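Local coordinates for penicillin-binding protein 2B (Streptococcus pneumoniae, PDB 2WAD), which is thought to form peptide cross-links between adjacent glycan strands of cell wall peptidoglycan during peripheral wall synthesis, at residues T56-G61 against K279-E284; Y64-K69 against T311-F316; Y339-Y344 against H363-G368; S469-A474 against K505-A510. All coordinates share one frame; numbering follows the deposited sequence.

Contact 1 (T56-G61 against K279-E284); sequences TSSARG and KRPVKE. Unlike the reference sequence in segment 56-61: T56 (reference Ser). Unlike the reference sequence in segment 279-284: P281 (reference Ser).
S58 holds its OG anti to its own carbonyl carbon (chi1 -67°), and this places the hydroxyl beside K279 O. The R280 backbone puts CB 2.9 Å from T56 O, and chi1 (-45°) sets R280 CG anti to the carbonyl carbon, beside the backbone N and 3.6 Å from the same oxygen. S58 OG donates to K279 O at 2.7 Å, approaching from above the carbonyl plane. The second bond is a backbone one: T56 N gives its hydrogen to P281 O at 3.1 Å. In an antiparallel pair, a return bond to T56 O would be expected here, but P281 N carries no hydrogen and stands 3.3 Å from T56 O without bonding. What lies near that oxygen instead is carbon, with P281 CD 3.1 Å from T56 O, a tight fit. The proline ring fills this place: its CD also lies 3.2 Å from S58 OG. T56 CG2 reaches P281 CB at 4.0 Å, the two side chains crossing at an oblique angle. The polar ends of the neighbouring long side chains are held elsewhere: R280 forms a salt bridge with D261, and K279 NZ bonds to E301 O. Just beyond, the backbones of K283 and V54 are hydrogen-bonded to each other, part of the regular pairing of strands 51-55 and 282-287. Residues 56-58 and 279-281 therefore form the irregular end of an antiparallel pairing, with one backbone bond and a serine hydroxyl bond, in the three-stranded sheet of the PBP dimerisation domain.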
loop_
_atom_site.group_PDB
_atom_site.type_symbol
_atom_site.label_atom_id
_atom_site.label_comp_id
_atom_site.label_asym_id
_atom_site.label_seq_id
_atom_site.Cartn_x
_atom_site.Cartn_y
_atom_site.Cartn_z
ATOM N N THR A 56 -19.022 20.530 -11.511
ATOM C CA THR A 56 -19.531 19.187 -11.263
ATOM C C THR A 56 -18.483 18.089 -11.488
ATOM O O THR A 56 -17.533 18.273 -12.251
ATOM C CB THR A 56 -20.904 18.910 -11.939
ATOM O OG1 THR A 56 -21.157 17.499 -11.945
ATOM C CG2 THR A 56 -20.983 19.472 -13.358
ATOM N N SER A 57 -18.653 16.967 -10.792
ATOM C CA SER A 57 -17.735 15.825 -10.839
ATOM C C SER A 57 -17.879 14.985 -12.106
ATOM O O SER A 57 -18.931 14.965 -12.735
ATOM C CB SER A 57 -18.009 14.919 -9.635
ATOM O OG SER A 57 -17.618 15.557 -8.432
ATOM N N SER A 58 -16.824 14.267 -12.473
ATOM C CA SER A 58 -16.925 13.277 -13.541
ATOM C C SER A 58 -16.682 11.854 -13.036
ATOM O O SER A 58 -16.663 11.609 -11.828
ATOM C CB SER A 58 -15.958 13.613 -14.674
ATOM O OG SER A 58 -16.332 14.812 -15.327
ATOM N N ALA A 59 -16.506 10.932 -13.978
ATOM C CA ALA A 59 -16.256 9.518 -13.706
ATOM C C ALA A 59 -14.791 9.254 -13.382
ATOM O O ALA A 59 -13.907 9.853 -13.989
ATOM C CB ALA A 59 -16.674 8.677 -14.899
ATOM N N ARG A 60 -14.561 8.348 -12.435
ATOM C CA ARG A 60 -13.226 7.967 -11.972
ATOM C C ARG A 60 -12.552 7.073 -13.002
ATOM O O ARG A 60 -13.213 6.250 -13.635
ATOM C CB ARG A 60 -13.305 7.253 -10.622
ATOM C CG ARG A 60 -11.966 7.154 -9.891
ATOM C CD ARG A 60 -12.104 6.555 -8.489
ATOM N NE ARG A 60 -10.848 6.570 -7.738
ATOM C CZ ARG A 60 -10.362 7.624 -7.096
ATOM N NH1 ARG A 60 -11.032 8.775 -7.119
ATOM N NH2 ARG A 60 -9.206 7.523 -6.446
ATOM N N GLY A 61 -11.253 7.274 -13.208
ATOM C CA GLY A 61 -10.468 6.344 -14.007
ATOM C C GLY A 61 -10.446 4.973 -13.347
ATOM O O GLY A 61 -10.831 4.824 -12.183
ATOM N N LYS A 279 -11.796 14.654 -14.615
ATOM C CA LYS A 279 -11.686 16.083 -14.881
ATOM C C LYS A 279 -13.096 16.671 -14.917
ATOM O O LYS A 279 -13.975 16.170 -15.614
ATOM C CB LYS A 279 -10.963 16.334 -16.205
ATOM C CG LYS A 279 -10.778 17.803 -16.553
ATOM C CD LYS A 279 -10.581 17.996 -18.055
ATOM C CE LYS A 279 -10.721 19.461 -18.461
ATOM N NZ LYS A 279 -12.147 19.920 -18.469
ATOM N N ARG A 280 -13.316 17.734 -14.156
ATOM C CA ARG A 280 -14.676 18.229 -13.935
ATOM C C ARG A 280 -15.236 19.129 -15.032
ATOM O O ARG A 280 -14.498 19.945 -15.587
ATOM C CB ARG A 280 -14.705 18.995 -12.617
ATOM C CG ARG A 280 -13.983 18.285 -11.498
ATOM C CD ARG A 280 -14.319 18.957 -10.192
ATOM N NE ARG A 280 -13.675 18.299 -9.062
ATOM C CZ ARG A 280 -14.027 18.484 -7.793
ATOM N NH1 ARG A 280 -15.023 19.314 -7.486
ATOM N NH2 ARG A 280 -13.368 17.837 -6.837
ATOM N N PRO A 281 -16.539 18.991 -15.355
ATOM C CA PRO A 281 -17.133 20.088 -16.125
ATOM C C PRO A 281 -17.263 21.361 -15.279
ATOM O O PRO A 281 -17.569 21.297 -14.083
ATOM C CB PRO A 281 -18.516 19.554 -16.535
ATOM C CG PRO A 281 -18.422 18.079 -16.436
ATOM C CD PRO A 281 -17.408 17.797 -15.332
ATOM N N VAL A 282 -17.011 22.509 -15.904
ATOM C CA VAL A 282 -17.116 23.815 -15.254
ATOM C C VAL A 282 -17.974 24.737 -16.120
ATOM O O VAL A 282 -17.827 24.786 -17.344
ATOM C CB VAL A 282 -15.732 24.478 -15.050
ATOM C CG1 VAL A 282 -15.884 25.963 -14.755
ATOM C CG2 VAL A 282 -14.927 23.799 -13.936
ATOM N N LYS A 283 -18.882 25.465 -15.482
ATOM C CA LYS A 283 -19.802 26.346 -16.192
ATOM C C LYS A 283 -19.824 27.698 -15.502
ATOM O O LYS A 283 -19.463 27.820 -14.332
ATOM C CB LYS A 283 -21.214 25.758 -16.186
ATOM C CG LYS A 283 -21.341 24.466 -16.970
ATOM C CD LYS A 283 -22.792 24.075 -17.233
ATOM C CE LYS A 283 -22.897 23.243 -18.506
ATOM N NZ LYS A 283 -21.730 22.321 -18.667
ATOM N N GLU A 284 -20.246 28.724 -16.229
ATOM C CA GLU A 284 -20.609 29.969 -15.571
ATOM C C GLU A 284 -22.066 30.305 -15.868
ATOM O O GLU A 284 -22.508 30.248 -17.017
ATOM C CB GLU A 284 -19.626 31.099 -15.891
ATOM C CG GLU A 284 -18.305 30.914 -15.151
ATOM C CD GLU A 284 -17.325 32.070 -15.275
ATOM O OE1 GLU A 284 -17.711 33.150 -15.776
ATOM O OE2 GLU A 284 -16.157 31.880 -14.854
#

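Contact 2 (Y64-K69 against T311-F316); sequences YDASGK and TIDLAF
D65 OD1 accepts from L314 N across the contact, at 2.9 Å and nearly straight (164°), and also takes a hydrogen from a water. The other oxygen of the same carboxylate looks back into its own loop. There S67 N at 2.9 Å and K69 N at 3.0 Å reach D65 OD2 from opposite faces of the carboxylate plane, and G68 N adds a weak third bond. The S67 bond makes an Asx turn, set within the type I turn from D65 to G68. One aspartate thus ties a turn together with one oxygen and meets the start of helix 314-334 with the other. A single backbone bond sits alongside, A66 N donating to I312 O at 3.0 Å. The apolar part of the join is small: L314 lies across the D65 side chain at about a right angle, its CD1 3.8 Å from D65 CB, and L71 and L230 also touch L314. At the helix start D313 is the N-cap. Its CG is anti to the backbone N (chi1 -165°), and OD1 accepts from A315 N. The water donates to both D65 OD1 and D313 OD1, 2.6 Å from the latter, and accepts from S67 OG. The two OD1 atoms are 4.3 Å apart. Such proximity of like charges would tend to raise either group's proton affinity; the shared water, the amide donors, the helix N-terminus and a zinc ion about 6 Å from the D313 side chain probably offset this, consistent with both aspartates staying charged where the loop after strand 63-64 meets the transpeptidase region.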
loop_
_atom_site.group_PDB
_atom_site.type_symbol
_atom_site.label_atom_id
_atom_site.label_comp_id
_atom_site.label_asym_id
_atom_site.label_seq_id
_atom_site.Cartn_x
_atom_site.Cartn_y
_atom_site.Cartn_z
ATOM N N TYR A 64 -6.235 -1.550 -14.001
ATOM C CA TYR A 64 -6.069 -2.724 -14.832
ATOM C C TYR A 64 -4.824 -3.490 -14.443
ATOM O O TYR A 64 -3.831 -2.903 -13.995
ATOM C CB TYR A 64 -5.999 -2.319 -16.303
ATOM C CG TYR A 64 -7.281 -1.694 -16.812
ATOM C CD1 TYR A 64 -8.273 -2.478 -17.395
ATOM C CD2 TYR A 64 -7.497 -0.317 -16.719
ATOM C CE1 TYR A 64 -9.457 -1.916 -17.874
ATOM C CE2 TYR A 64 -8.665 0.251 -17.188
ATOM C CZ TYR A 64 -9.641 -0.553 -17.766
ATOM O OH TYR A 64 -10.814 -0.007 -18.243
ATOM N N ASP A 65 -4.871 -4.807 -14.608
ATOM C CA ASP A 65 -3.669 -5.600 -14.387
ATOM C C ASP A 65 -2.826 -5.519 -15.652
ATOM O O ASP A 65 -3.244 -4.904 -16.638
ATOM C CB ASP A 65 -4.002 -7.036 -13.951
ATOM C CG ASP A 65 -4.140 -8.017 -15.109
ATOM O OD1 ASP A 65 -3.966 -9.233 -14.876
ATOM O OD2 ASP A 65 -4.426 -7.613 -16.247
ATOM N N ALA A 66 -1.659 -6.150 -15.617
ATOM C CA ALA A 66 -0.658 -6.060 -16.673
ATOM C C ALA A 66 -1.095 -6.610 -18.039
ATOM O O ALA A 66 -0.488 -6.276 -19.063
ATOM C CB ALA A 66 0.636 -6.744 -16.228
ATOM N N SER A 67 -2.127 -7.446 -18.064
ATOM C CA SER A 67 -2.661 -7.951 -19.327
ATOM C C SER A 67 -3.951 -7.240 -19.751
ATOM O O SER A 67 -4.512 -7.505 -20.820
ATOM C CB SER A 67 -2.870 -9.469 -19.260
ATOM O OG SER A 67 -4.049 -9.785 -18.534
ATOM N N GLY A 68 -4.433 -6.323 -18.921
ATOM C CA GLY A 68 -5.542 -5.485 -19.360
ATOM C C GLY A 68 -6.857 -5.899 -18.744
ATOM O O GLY A 68 -7.886 -5.339 -19.086
ATOM N N LYS A 69 -6.838 -6.864 -17.832
ATOM C CA LYS A 69 -8.059 -7.215 -17.111
ATOM C C LYS A 69 -8.399 -6.122 -16.089
ATOM O O LYS A 69 -7.513 -5.629 -15.385
ATOM C CB LYS A 69 -7.905 -8.566 -16.406
ATOM C CG LYS A 69 -7.254 -9.645 -17.261
ATOM C CD LYS A 69 -8.272 -10.525 -17.979
ATOM C CE LYS A 69 -7.619 -11.791 -18.544
ATOM N NZ LYS A 69 -8.381 -12.322 -19.725
ATOM N N THR A 311 1.882 -3.440 -12.886
ATOM C CA THR A 311 3.013 -4.222 -13.350
ATOM C C THR A 311 2.725 -5.689 -13.082
ATOM O O THR A 311 3.402 -6.550 -13.636
ATOM C CB THR A 311 4.288 -3.848 -12.569
ATOM O OG1 THR A 311 4.021 -3.951 -11.163
ATOM C CG2 THR A 311 4.722 -2.416 -12.862
ATOM N N ILE A 312 1.752 -5.969 -12.217
ATOM C CA ILE A 312 1.430 -7.344 -11.833
ATOM C C ILE A 312 0.413 -7.971 -12.764
ATOM O O ILE A 312 -0.612 -7.362 -13.085
ATOM C CB ILE A 312 0.828 -7.452 -10.411
ATOM C CG1 ILE A 312 1.775 -6.842 -9.361
ATOM C CG2 ILE A 312 0.517 -8.921 -10.093
ATOM C CD1 ILE A 312 1.109 -6.579 -8.035
ATOM N N ASP A 313 0.706 -9.194 -13.188
ATOM C CA ASP A 313 -0.240 -9.972 -13.956
ATOM C C ASP A 313 -1.053 -10.881 -13.031
ATOM O O ASP A 313 -0.496 -11.654 -12.270
ATOM C CB ASP A 313 0.539 -10.788 -14.986
ATOM C CG ASP A 313 -0.348 -11.346 -16.053
ATOM O OD1 ASP A 313 -1.109 -12.284 -15.735
ATOM O OD2 ASP A 313 -0.313 -10.805 -17.179
ATOM N N LEU A 314 -2.373 -10.782 -13.068
ATOM C CA LEU A 314 -3.209 -11.646 -12.243
ATOM C C LEU A 314 -2.833 -13.134 -12.264
ATOM O O LEU A 314 -2.847 -13.772 -11.212
ATOM C CB LEU A 314 -4.673 -11.511 -12.666
ATOM C CG LEU A 314 -5.695 -10.770 -11.800
ATOM C CD1 LEU A 314 -5.104 -9.474 -11.314
ATOM C CD2 LEU A 314 -6.972 -10.524 -12.589
ATOM N N ALA A 315 -2.544 -13.680 -13.448
ATOM C CA ALA A 315 -2.261 -15.099 -13.610
ATOM C C ALA A 315 -0.987 -15.449 -12.848
ATOM O O ALA A 315 -0.959 -16.429 -12.097
ATOM C CB ALA A 315 -2.146 -15.486 -15.107
ATOM N N PHE A 316 0.059 -14.643 -13.032
ATOM C CA PHE A 316 1.278 -14.817 -12.241
ATOM C C PHE A 316 0.990 -14.737 -10.735
ATOM O O PHE A 316 1.347 -15.627 -9.951
ATOM C CB PHE A 316 2.414 -13.874 -12.669
ATOM C CG PHE A 316 3.709 -14.187 -12.001
ATOM C CD1 PHE A 316 4.321 -15.417 -12.195
ATOM C CD2 PHE A 316 4.290 -13.288 -11.124
ATOM C CE1 PHE A 316 5.504 -15.739 -11.538
ATOM C CE2 PHE A 316 5.473 -13.590 -10.467
ATOM C CZ PHE A 316 6.078 -14.812 -10.669
HETATM O O HOH W 1 -3.470 -11.529 -16.396
#

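Contact 3 (Y339-Y344 against H363-G368); sequences YSEGVY and HDLKTG
H363 meets S340 and E341 at the open end of a β-hairpin, where strands 342-348 and 355-363 pair antiparallel within the six-stranded sheet of the transpeptidase domain. The tight part centres on the histidine, which gives two hydrogens to successive carbonyls. H363 N donates to E341 O at 2.8 Å and almost straight (170°). CG stands anti to the backbone N (chi1 176°), and from the ring hung there ND1 donates to S340 O at 2.7 Å. On this buried side F328 of helix 314-334 meets the histidine ring, and S340 OG is held by P652 O. G342 packs its CA 3.9 Å from H363 N, at backbone angles that call for glycine. The solvent side is looser and carries no hydrogen bond across the segments. There exposed L365 lays its two methyls against the backbone of the other segment, CD1 being 3.9 Å from Y339 O. E341 is partly exposed, its side chain touching P652 and H653 and lying about 4 Å from a bound zinc ion. S340 O is shared between the two regions: L365 CD2 approaches it to 3.6 Å, while the bonded H363 ND1 holds it only 3° out of the imidazole plane.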
loop_
_atom_site.group_PDB
_atom_site.type_symbol
_atom_site.label_atom_id
_atom_site.label_comp_id
_atom_site.label_asym_id
_atom_site.label_seq_id
_atom_site.Cartn_x
_atom_site.Cartn_y
_atom_site.Cartn_z
ATOM N N TYR A 339 3.694 -23.176 14.612
ATOM C CA TYR A 339 3.719 -21.847 15.227
ATOM C C TYR A 339 4.190 -20.738 14.304
ATOM O O TYR A 339 4.581 -19.689 14.791
ATOM C CB TYR A 339 4.608 -21.863 16.468
ATOM C CG TYR A 339 4.116 -22.890 17.457
ATOM C CD1 TYR A 339 2.889 -22.726 18.081
ATOM C CD2 TYR A 339 4.837 -24.046 17.708
ATOM C CE1 TYR A 339 2.408 -23.667 18.965
ATOM C CE2 TYR A 339 4.361 -25.003 18.581
ATOM C CZ TYR A 339 3.144 -24.801 19.213
ATOM O OH TYR A 339 2.638 -25.735 20.095
ATOM N N SER A 340 4.156 -20.985 12.993
ATOM C CA SER A 340 4.511 -19.993 11.981
ATOM C C SER A 340 3.332 -19.073 11.676
ATOM O O SER A 340 2.234 -19.552 11.383
ATOM C CB SER A 340 4.992 -20.706 10.714
ATOM O OG SER A 340 5.260 -19.769 9.687
ATOM N N GLU A 341 3.547 -17.760 11.690
ATOM C CA GLU A 341 2.466 -16.816 11.365
ATOM C C GLU A 341 2.065 -16.748 9.902
ATOM O O GLU A 341 1.143 -16.023 9.568
ATOM C CB GLU A 341 2.841 -15.377 11.710
ATOM C CG GLU A 341 3.579 -15.187 12.975
ATOM C CD GLU A 341 5.053 -15.292 12.753
ATOM O OE1 GLU A 341 5.599 -16.398 12.955
ATOM O OE2 GLU A 341 5.640 -14.251 12.410
ATOM N N GLY A 342 2.763 -17.437 9.012
ATOM C CA GLY A 342 2.353 -17.401 7.612
ATOM C C GLY A 342 3.571 -17.409 6.711
ATOM O O GLY A 342 4.644 -17.696 7.186
ATOM N N VAL A 343 3.402 -17.110 5.426
ATOM C CA VAL A 343 4.532 -17.158 4.510
ATOM C C VAL A 343 4.301 -16.038 3.493
ATOM O O VAL A 343 3.145 -15.770 3.149
ATOM C CB VAL A 343 4.654 -18.557 3.842
ATOM C CG1 VAL A 343 3.395 -18.855 3.070
ATOM C CG2 VAL A 343 5.897 -18.631 2.898
ATOM N N TYR A 344 5.373 -15.368 3.067
ATOM C CA TYR A 344 5.269 -14.171 2.234
ATOM C C TYR A 344 6.349 -14.223 1.152
ATOM O O TYR A 344 7.436 -14.733 1.404
ATOM C CB TYR A 344 5.447 -12.904 3.112
ATOM C CG TYR A 344 4.312 -12.785 4.105
ATOM C CD1 TYR A 344 3.168 -12.044 3.804
ATOM C CD2 TYR A 344 4.351 -13.474 5.306
ATOM C CE1 TYR A 344 2.100 -11.975 4.683
ATOM C CE2 TYR A 344 3.272 -13.430 6.189
ATOM C CZ TYR A 344 2.151 -12.685 5.867
ATOM O OH TYR A 344 1.085 -12.646 6.733
ATOM N N HIS A 363 -1.325 -17.083 8.765
ATOM C CA HIS A 363 -1.742 -18.211 9.579
ATOM C C HIS A 363 -2.009 -17.735 11.005
ATOM O O HIS A 363 -1.074 -17.431 11.753
ATOM C CB HIS A 363 -0.675 -19.330 9.558
ATOM C CG HIS A 363 -0.981 -20.491 10.456
ATOM N ND1 HIS A 363 -0.080 -20.994 11.369
ATOM C CD2 HIS A 363 -2.103 -21.243 10.589
ATOM C CE1 HIS A 363 -0.630 -22.000 12.026
ATOM N NE2 HIS A 363 -1.858 -22.175 11.569
ATOM N N ASP A 364 -3.288 -17.715 11.375
ATOM C CA ASP A 364 -3.756 -17.285 12.695
ATOM C C ASP A 364 -3.364 -18.277 13.777
ATOM O O ASP A 364 -3.812 -19.433 13.750
ATOM C CB ASP A 364 -5.287 -17.221 12.658
ATOM C CG ASP A 364 -5.869 -16.383 13.781
ATOM O OD1 ASP A 364 -5.517 -16.624 14.955
ATOM O OD2 ASP A 364 -6.674 -15.476 13.475
ATOM N N LEU A 365 -2.563 -17.833 14.744
ATOM C CA LEU A 365 -2.045 -18.743 15.757
ATOM C C LEU A 365 -3.080 -19.073 16.832
ATOM O O LEU A 365 -2.820 -19.901 17.698
ATOM C CB LEU A 365 -0.755 -18.220 16.400
ATOM C CG LEU A 365 0.385 -17.893 15.441
ATOM C CD1 LEU A 365 1.635 -17.567 16.242
ATOM C CD2 LEU A 365 0.628 -19.112 14.544
ATOM N N LYS A 366 -4.258 -18.465 16.776
ATOM C CA LYS A 366 -5.299 -18.815 17.736
ATOM C C LYS A 366 -6.385 -19.705 17.129
ATOM O O LYS A 366 -6.849 -20.654 17.760
ATOM C CB LYS A 366 -5.925 -17.544 18.323
ATOM C CG LYS A 366 -4.935 -16.586 18.984
ATOM C CD LYS A 366 -5.453 -15.146 18.947
ATOM C CE LYS A 366 -5.258 -14.480 17.588
ATOM N NZ LYS A 366 -4.096 -13.539 17.582
ATOM N N THR A 367 -6.808 -19.390 15.912
ATOM C CA THR A 367 -7.900 -20.112 15.272
ATOM C C THR A 367 -7.384 -21.124 14.249
ATOM O O THR A 367 -8.091 -22.058 13.897
ATOM C CB THR A 367 -8.862 -19.171 14.561
ATOM O OG1 THR A 367 -8.170 -18.553 13.478
ATOM C CG2 THR A 367 -9.396 -18.103 15.515
ATOM N N GLY A 368 -6.154 -20.931 13.775
ATOM C CA GLY A 368 -5.549 -21.841 12.819
ATOM C C GLY A 368 -5.921 -21.479 11.399
ATOM O O GLY A 368 -5.372 -22.037 10.453
#

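Contact 4 (S469-A474 against K505-A510); sequences SNLESA and KEYNFA. Unlike the reference sequence in segment 505-510: N508 (reference Ser).
L471 and E472, in the first turn of helix 471-484, face Y507 and F509 where the loop before helix 509-515 runs into it, packing between the starts of two helices at the surface of the transpeptidase domain. No hydrogen bond joins the two segments directly, so the fit depends on how the side chains are turned. Y507 presents the edge of its ring to the helix: L471 CG and E472 CA both lie near the ring plane, L471 CG being 4.3 Å from Y507 CE2. The ring comes to this position from a first torsion of 53°, with CG between the backbone N and the carbonyl carbon. L471 holds CG anti to its backbone N (chi1 176°); its two methyls meet the backbone of the residues after the tyrosine. There CD2 sits 3.7 Å from F509 N, and CD1 lies 3.9 Å from F509 CA. One leucine therefore touches both the tyrosine edge and the backbone at the start of the second helix. E472 crosses Y507 at about a right angle, its carboxylate plane turned 59° from the ring. The touching is done by the aliphatic part, E472 CG lying 3.6 Å from Y507 OH. Around this patch M475 and R479 also touch Y507, and F415 meets the F509 ring edge-to-face. N508 caps the second helix by accepting from N511 N. The phenol oxygen lies 3.4 Å from E472 CA; a water donates to E472 O at 2.9 Å and makes a weak hydrogen bond with Y507 OH.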
loop_
_atom_site.group_PDB
_atom_site.type_symbol
_atom_site.label_atom_id
_atom_site.label_comp_id
_atom_site.label_asym_id
_atom_site.label_seq_id
_atom_site.Cartn_x
_atom_site.Cartn_y
_atom_site.Cartn_z
ATOM N N SER A 469 32.845 1.926 23.985
ATOM C CA SER A 469 32.853 3.357 23.683
ATOM C C SER A 469 32.391 3.623 22.247
ATOM O O SER A 469 31.792 4.657 21.964
ATOM C CB SER A 469 34.240 3.980 23.920
ATOM O OG SER A 469 35.260 3.234 23.273
ATOM N N ASN A 470 32.686 2.699 21.339
ATOM C CA ASN A 470 32.291 2.853 19.940
ATOM C C ASN A 470 31.029 2.091 19.511
ATOM O O ASN A 470 30.821 1.876 18.320
ATOM C CB ASN A 470 33.441 2.436 19.031
ATOM C CG ASN A 470 34.538 3.471 18.979
ATOM O OD1 ASN A 470 34.274 4.670 19.056
ATOM N ND2 ASN A 470 35.777 3.012 18.837
ATOM N N LEU A 471 30.196 1.694 20.467
ATOM C CA LEU A 471 29.000 0.909 20.198
ATOM C C LEU A 471 27.930 1.663 19.402
ATOM O O LEU A 471 27.413 1.163 18.399
ATOM C CB LEU A 471 28.433 0.393 21.518
ATOM C CG LEU A 471 27.127 -0.385 21.496
ATOM C CD1 LEU A 471 27.248 -1.586 20.539
ATOM C CD2 LEU A 471 26.769 -0.802 22.931
ATOM N N GLU A 472 27.591 2.875 19.824
ATOM C CA GLU A 472 26.564 3.621 19.102
ATOM C C GLU A 472 26.989 3.964 17.696
ATOM O O GLU A 472 26.191 3.894 16.751
ATOM C CB GLU A 472 26.182 4.899 19.843
ATOM C CG GLU A 472 25.424 4.588 21.124
ATOM C CD GLU A 472 24.780 5.823 21.717
ATOM O OE1 GLU A 472 24.217 5.697 22.816
ATOM O OE2 GLU A 472 24.830 6.899 21.078
ATOM N N SER A 473 28.254 4.363 17.598
ATOM C CA SER A 473 28.878 4.700 16.327
ATOM C C SER A 473 28.812 3.485 15.384
ATOM O O SER A 473 28.379 3.599 14.228
ATOM C CB SER A 473 30.321 5.097 16.638
ATOM O OG SER A 473 31.152 5.080 15.502
ATOM N N ALA A 474 29.212 2.329 15.910
ATOM C CA ALA A 474 29.237 1.067 15.181
ATOM C C ALA A 474 27.859 0.587 14.707
ATOM O O ALA A 474 27.680 0.313 13.525
ATOM C CB ALA A 474 29.923 0.006 15.994
ATOM N N LYS A 505 15.747 1.568 19.018
ATOM C CA LYS A 505 16.632 2.703 19.263
ATOM C C LYS A 505 17.462 2.508 20.523
ATOM O O LYS A 505 18.487 3.159 20.713
ATOM C CB LYS A 505 15.831 4.006 19.332
ATOM C CG LYS A 505 15.384 4.456 17.969
ATOM C CD LYS A 505 14.547 5.713 18.014
ATOM C CE LYS A 505 14.031 6.046 16.622
ATOM N NZ LYS A 505 12.993 5.067 16.139
ATOM N N GLU A 506 17.000 1.611 21.380
ATOM C CA GLU A 506 17.721 1.222 22.582
ATOM C C GLU A 506 18.288 -0.174 22.315
ATOM O O GLU A 506 17.543 -1.059 21.868
ATOM C CB GLU A 506 16.715 1.140 23.741
ATOM C CG GLU A 506 17.298 0.773 25.114
ATOM C CD GLU A 506 16.228 0.598 26.190
ATOM O OE1 GLU A 506 15.062 0.292 25.836
ATOM O OE2 GLU A 506 16.537 0.765 27.393
ATOM N N TYR A 507 19.568 -0.396 22.615
ATOM C CA TYR A 507 20.199 -1.690 22.325
ATOM C C TYR A 507 21.537 -1.790 23.036
ATOM O O TYR A 507 22.131 -0.768 23.358
ATOM C CB TYR A 507 20.446 -1.854 20.814
ATOM C CG TYR A 507 21.205 -0.673 20.269
ATOM C CD1 TYR A 507 20.537 0.463 19.807
ATOM C CD2 TYR A 507 22.594 -0.667 20.270
ATOM C CE1 TYR A 507 21.243 1.567 19.344
ATOM C CE2 TYR A 507 23.302 0.428 19.813
ATOM C CZ TYR A 507 22.620 1.547 19.374
ATOM O OH TYR A 507 23.339 2.635 18.931
ATOM N N ASN A 508 22.031 -3.014 23.234
ATOM C CA ASN A 508 23.359 -3.243 23.782
ATOM C C ASN A 508 24.318 -3.944 22.808
ATOM O O ASN A 508 23.992 -4.181 21.650
ATOM C CB ASN A 508 23.252 -4.094 25.054
ATOM C CG ASN A 508 22.618 -5.450 24.793
ATOM O OD1 ASN A 508 22.814 -6.046 23.738
ATOM N ND2 ASN A 508 21.846 -5.938 25.752
ATOM N N PHE A 509 25.503 -4.298 23.301
ATOM C CA PHE A 509 26.536 -4.921 22.477
ATOM C C PHE A 509 26.126 -6.257 21.875
ATOM O O PHE A 509 26.470 -6.539 20.725
ATOM C CB PHE A 509 27.843 -5.075 23.264
ATOM C CG PHE A 509 28.905 -5.871 22.553
ATOM C CD1 PHE A 509 29.642 -5.307 21.539
ATOM C CD2 PHE A 509 29.173 -7.181 22.922
ATOM C CE1 PHE A 509 30.616 -6.050 20.878
ATOM C CE2 PHE A 509 30.146 -7.935 22.283
ATOM C CZ PHE A 509 30.876 -7.370 21.254
ATOM N N ALA A 510 25.442 -7.092 22.657
ATOM C CA ALA A 510 24.975 -8.385 22.157
ATOM C C ALA A 510 23.990 -8.200 20.996
ATOM O O ALA A 510 24.019 -8.976 20.025
ATOM C CB ALA A 510 24.368 -9.259 23.300
HETATM O O HOH W 2 23.463 4.940 16.421
#

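Contacts 1 and 2 interlock along the chain, each joining an early loop to a segment more than 200 residues later; their segments 56-61 and 64-69 nearly follow one another, yet the contact centres lie about 29 Å apart. Contact 1 lies at the end of a strand pairing in the sheet of the dimerisation domain, whereas contact 2 brings the following loop to helix 314-334. Contact 3 comes next, on the strand after that helix, its centre about 28 Å from that of contact 2. Contact 4 is last; it and contact 1, centres about 57 Å apart, lie on opposite sides of the chain's centre. Contact 2 thus ties the dimerisation domain to the transpeptidase region, while contacts 3 and 4, closer in sequence, lie within the latter.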